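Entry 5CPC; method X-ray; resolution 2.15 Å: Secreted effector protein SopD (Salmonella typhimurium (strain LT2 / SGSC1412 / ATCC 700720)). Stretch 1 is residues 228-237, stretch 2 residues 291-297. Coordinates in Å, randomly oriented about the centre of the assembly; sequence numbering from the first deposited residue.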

# COMPACT_ATOMS: atom_id res chain seq x y z
N GLN A 228 -7.95 -15.82 -6.33
CA GLN A 228 -8.06 -15.17 -7.66
C GLN A 228 -8.48 -13.71 -7.59
O GLN A 228 -8.22 -12.95 -8.51
CB GLN A 228 -9.15 -15.88 -8.52
CG GLN A 228 -8.95 -15.78 -10.02
CD GLN A 228 -7.68 -16.54 -10.42
OE1 GLN A 228 -7.28 -17.47 -9.73
NE2 GLN A 228 -7.05 -16.16 -11.54
N PHE A 229 -9.19 -13.33 -6.53
CA PHE A 229 -9.84 -12.02 -6.50
C PHE A 229 -9.20 -10.99 -5.55
O PHE A 229 -9.74 -9.88 -5.41
CB PHE A 229 -11.32 -12.26 -6.19
CG PHE A 229 -11.92 -13.31 -7.10
CD1 PHE A 229 -11.96 -13.09 -8.48
CD2 PHE A 229 -12.23 -14.55 -6.61
CE1 PHE A 229 -12.39 -14.06 -9.33
CE2 PHE A 229 -12.71 -15.52 -7.43
CZ PHE A 229 -12.80 -15.29 -8.81
N CYS A 230 -8.07 -11.35 -4.91
CA CYS A 230 -7.39 -10.45 -3.91
C CYS A 230 -7.02 -9.09 -4.46
O CYS A 230 -6.95 -8.14 -3.72
CB CYS A 230 -6.20 -11.11 -3.21
SG CYS A 230 -4.81 -11.52 -4.38
N LYS A 231 -6.85 -8.95 -5.76
CA LYS A 231 -6.57 -7.63 -6.31
C LYS A 231 -7.75 -6.90 -6.91
O LYS A 231 -7.55 -5.83 -7.40
CB LYS A 231 -5.44 -7.72 -7.33
CG LYS A 231 -4.11 -8.11 -6.63
CD LYS A 231 -2.95 -8.10 -7.62
CE LYS A 231 -2.75 -9.50 -8.25
NZ LYS A 231 -1.84 -9.49 -9.46
N ILE A 232 -8.97 -7.44 -6.87
CA ILE A 232 -10.07 -6.78 -7.55
C ILE A 232 -10.92 -5.92 -6.61
O ILE A 232 -11.35 -6.37 -5.55
CB ILE A 232 -11.01 -7.85 -8.28
CG1 ILE A 232 -10.31 -8.30 -9.54
CG2 ILE A 232 -12.27 -7.25 -8.86
CD1 ILE A 232 -9.51 -9.40 -9.26
N GLY A 233 -11.22 -4.71 -7.06
CA GLY A 233 -12.20 -3.88 -6.41
C GLY A 233 -13.51 -3.76 -7.18
O GLY A 233 -13.59 -4.15 -8.33
N TYR A 234 -14.53 -3.23 -6.51
CA TYR A 234 -15.85 -3.09 -7.08
C TYR A 234 -16.67 -2.05 -6.31
O TYR A 234 -16.57 -1.96 -5.08
CB TYR A 234 -16.64 -4.45 -7.01
CG TYR A 234 -16.25 -5.41 -5.89
CD1 TYR A 234 -16.87 -5.34 -4.64
CD2 TYR A 234 -15.33 -6.43 -6.11
CE1 TYR A 234 -16.54 -6.25 -3.64
CE2 TYR A 234 -15.00 -7.36 -5.12
CZ TYR A 234 -15.63 -7.26 -3.90
OH TYR A 234 -15.35 -8.14 -2.89
N GLN A 235 -17.51 -1.33 -7.05
CA GLN A 235 -18.54 -0.44 -6.49
C GLN A 235 -19.71 -0.41 -7.43
O GLN A 235 -19.56 -0.53 -8.62
CB GLN A 235 -18.04 1.01 -6.24
CG GLN A 235 -17.03 1.58 -7.24
CD GLN A 235 -17.02 3.16 -7.27
OE1 GLN A 235 -17.50 3.84 -6.33
NE2 GLN A 235 -16.51 3.72 -8.38
N GLU A 236 -20.90 -0.22 -6.85
CA GLU A 236 -22.10 -0.13 -7.56
C GLU A 236 -22.34 1.38 -7.71
O GLU A 236 -22.16 2.16 -6.75
CB GLU A 236 -23.21 -0.87 -6.79
CG GLU A 236 -22.81 -2.32 -6.34
CD GLU A 236 -23.97 -3.13 -5.68
OE1 GLU A 236 -23.76 -4.30 -5.25
OE2 GLU A 236 -25.09 -2.60 -5.58
N VAL A 237 -22.65 1.79 -8.93
CA VAL A 237 -22.78 3.21 -9.29
C VAL A 237 -23.89 3.29 -10.32
O VAL A 237 -23.85 2.61 -11.35
CB VAL A 237 -21.40 3.81 -9.75
CG1 VAL A 237 -20.60 2.81 -10.62
CG2 VAL A 237 -21.55 5.19 -10.42
N ILE A 291 -17.41 -11.88 -16.51
CA ILE A 291 -17.28 -13.02 -15.61
C ILE A 291 -17.23 -12.64 -14.11
O ILE A 291 -17.81 -13.30 -13.26
CB ILE A 291 -15.91 -13.79 -15.95
CG1 ILE A 291 -15.92 -14.31 -17.41
CG2 ILE A 291 -15.76 -14.95 -14.98
CD1 ILE A 291 -14.55 -14.69 -17.96
N LEU A 292 -16.49 -11.60 -13.78
CA LEU A 292 -16.51 -11.02 -12.43
C LEU A 292 -17.92 -10.71 -12.02
O LEU A 292 -18.34 -11.03 -10.90
CB LEU A 292 -15.62 -9.72 -12.40
CG LEU A 292 -14.13 -10.01 -12.64
CD1 LEU A 292 -13.30 -8.74 -12.62
CD2 LEU A 292 -13.52 -11.05 -11.66
N GLU A 293 -18.67 -10.10 -12.93
CA GLU A 293 -20.05 -9.71 -12.56
C GLU A 293 -20.85 -10.94 -12.17
O GLU A 293 -21.64 -10.90 -11.19
CB GLU A 293 -20.79 -8.97 -13.69
CG GLU A 293 -22.21 -8.57 -13.26
CD GLU A 293 -23.10 -8.19 -14.40
OE1 GLU A 293 -23.89 -7.26 -14.20
OE2 GLU A 293 -23.07 -8.81 -15.49
N LYS A 294 -20.61 -12.04 -12.91
CA LYS A 294 -21.34 -13.30 -12.67
C LYS A 294 -20.95 -13.81 -11.31
O LYS A 294 -21.81 -14.19 -10.54
CB LYS A 294 -21.04 -14.33 -13.78
CG LYS A 294 -21.40 -15.83 -13.50
CD LYS A 294 -20.96 -16.86 -14.71
CE LYS A 294 -21.58 -16.53 -16.08
NZ LYS A 294 -20.67 -15.72 -17.06
N LEU A 295 -19.66 -13.82 -11.01
CA LEU A 295 -19.17 -14.28 -9.72
C LEU A 295 -19.68 -13.39 -8.55
O LEU A 295 -20.12 -13.86 -7.49
CB LEU A 295 -17.65 -14.27 -9.75
CG LEU A 295 -16.98 -15.29 -10.68
CD1 LEU A 295 -15.45 -15.10 -10.72
CD2 LEU A 295 -17.35 -16.66 -10.12
N TYR A 296 -19.69 -12.08 -8.78
CA TYR A 296 -20.06 -11.13 -7.72
C TYR A 296 -21.53 -11.34 -7.39
O TYR A 296 -21.87 -11.45 -6.22
CB TYR A 296 -19.81 -9.73 -8.24
CG TYR A 296 -20.33 -8.53 -7.45
CD1 TYR A 296 -19.55 -7.95 -6.48
CD2 TYR A 296 -21.53 -7.91 -7.80
CE1 TYR A 296 -19.98 -6.80 -5.79
CE2 TYR A 296 -21.97 -6.73 -7.11
CZ TYR A 296 -21.18 -6.21 -6.10
OH TYR A 296 -21.56 -5.09 -5.41
N LEU A 297 -22.37 -11.51 -8.44
CA LEU A 297 -23.82 -11.67 -8.27
C LEU A 297 -24.17 -13.00 -7.62
O LEU A 297 -25.22 -13.11 -6.98
CB LEU A 297 -24.56 -11.57 -9.62
CG LEU A 297 -24.67 -10.13 -10.16
CD1 LEU A 297 -25.53 -10.10 -11.43
CD2 LEU A 297 -25.18 -9.10 -9.12

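The hydroxyl of Tyr296 donates a hydrogen bond to Glu236 with only 2.3 Å between Tyr296 OH and Glu236 OE1, a separation well below the usual range for such a pair and one to read with caution at 2.15 Å resolution. OE1 lies near the plane of the Tyr296 ring, where the phenol can direct its hydrogen at the carboxylate. Although the CA-to-CB bond of Glu236 points sideways, an extended side chain (chi1 m, chi2 t) brings the carboxylate to the hydroxyl.

This is the one hydrogen bond across a contact made entirely by side chains; the rest is aromatic and apolar packing. Strand 232-237 and helix 291-297 cross at -72°, their axes no closer than 11.3 Å, so side chains must span the gap. Tyr296, with chi1 t, has the largest covered area, 90 Å², and its edge meets the face of Tyr234: the centroids are 5.3 Å apart, the planes are inclined at 62°, and Tyr234 CD1 lies 3.6 Å from Tyr296 CE1.

Leading into the strand, a type I turn from Phe229 to Ile232 is closed by Ile232 N to Phe229 O at 2.9 Å. The CA-to-CB bonds of Phe229 and Ile232 both point toward the helix. Phe229 CZ packs tightly on Leu295 CD1 (3.3 Å), while Leu292 reaches Phe229 CE1 through CD2 (4.0 Å) and Ile232 CG2 through CD1 (4.2 Å), forming a small apolar cluster.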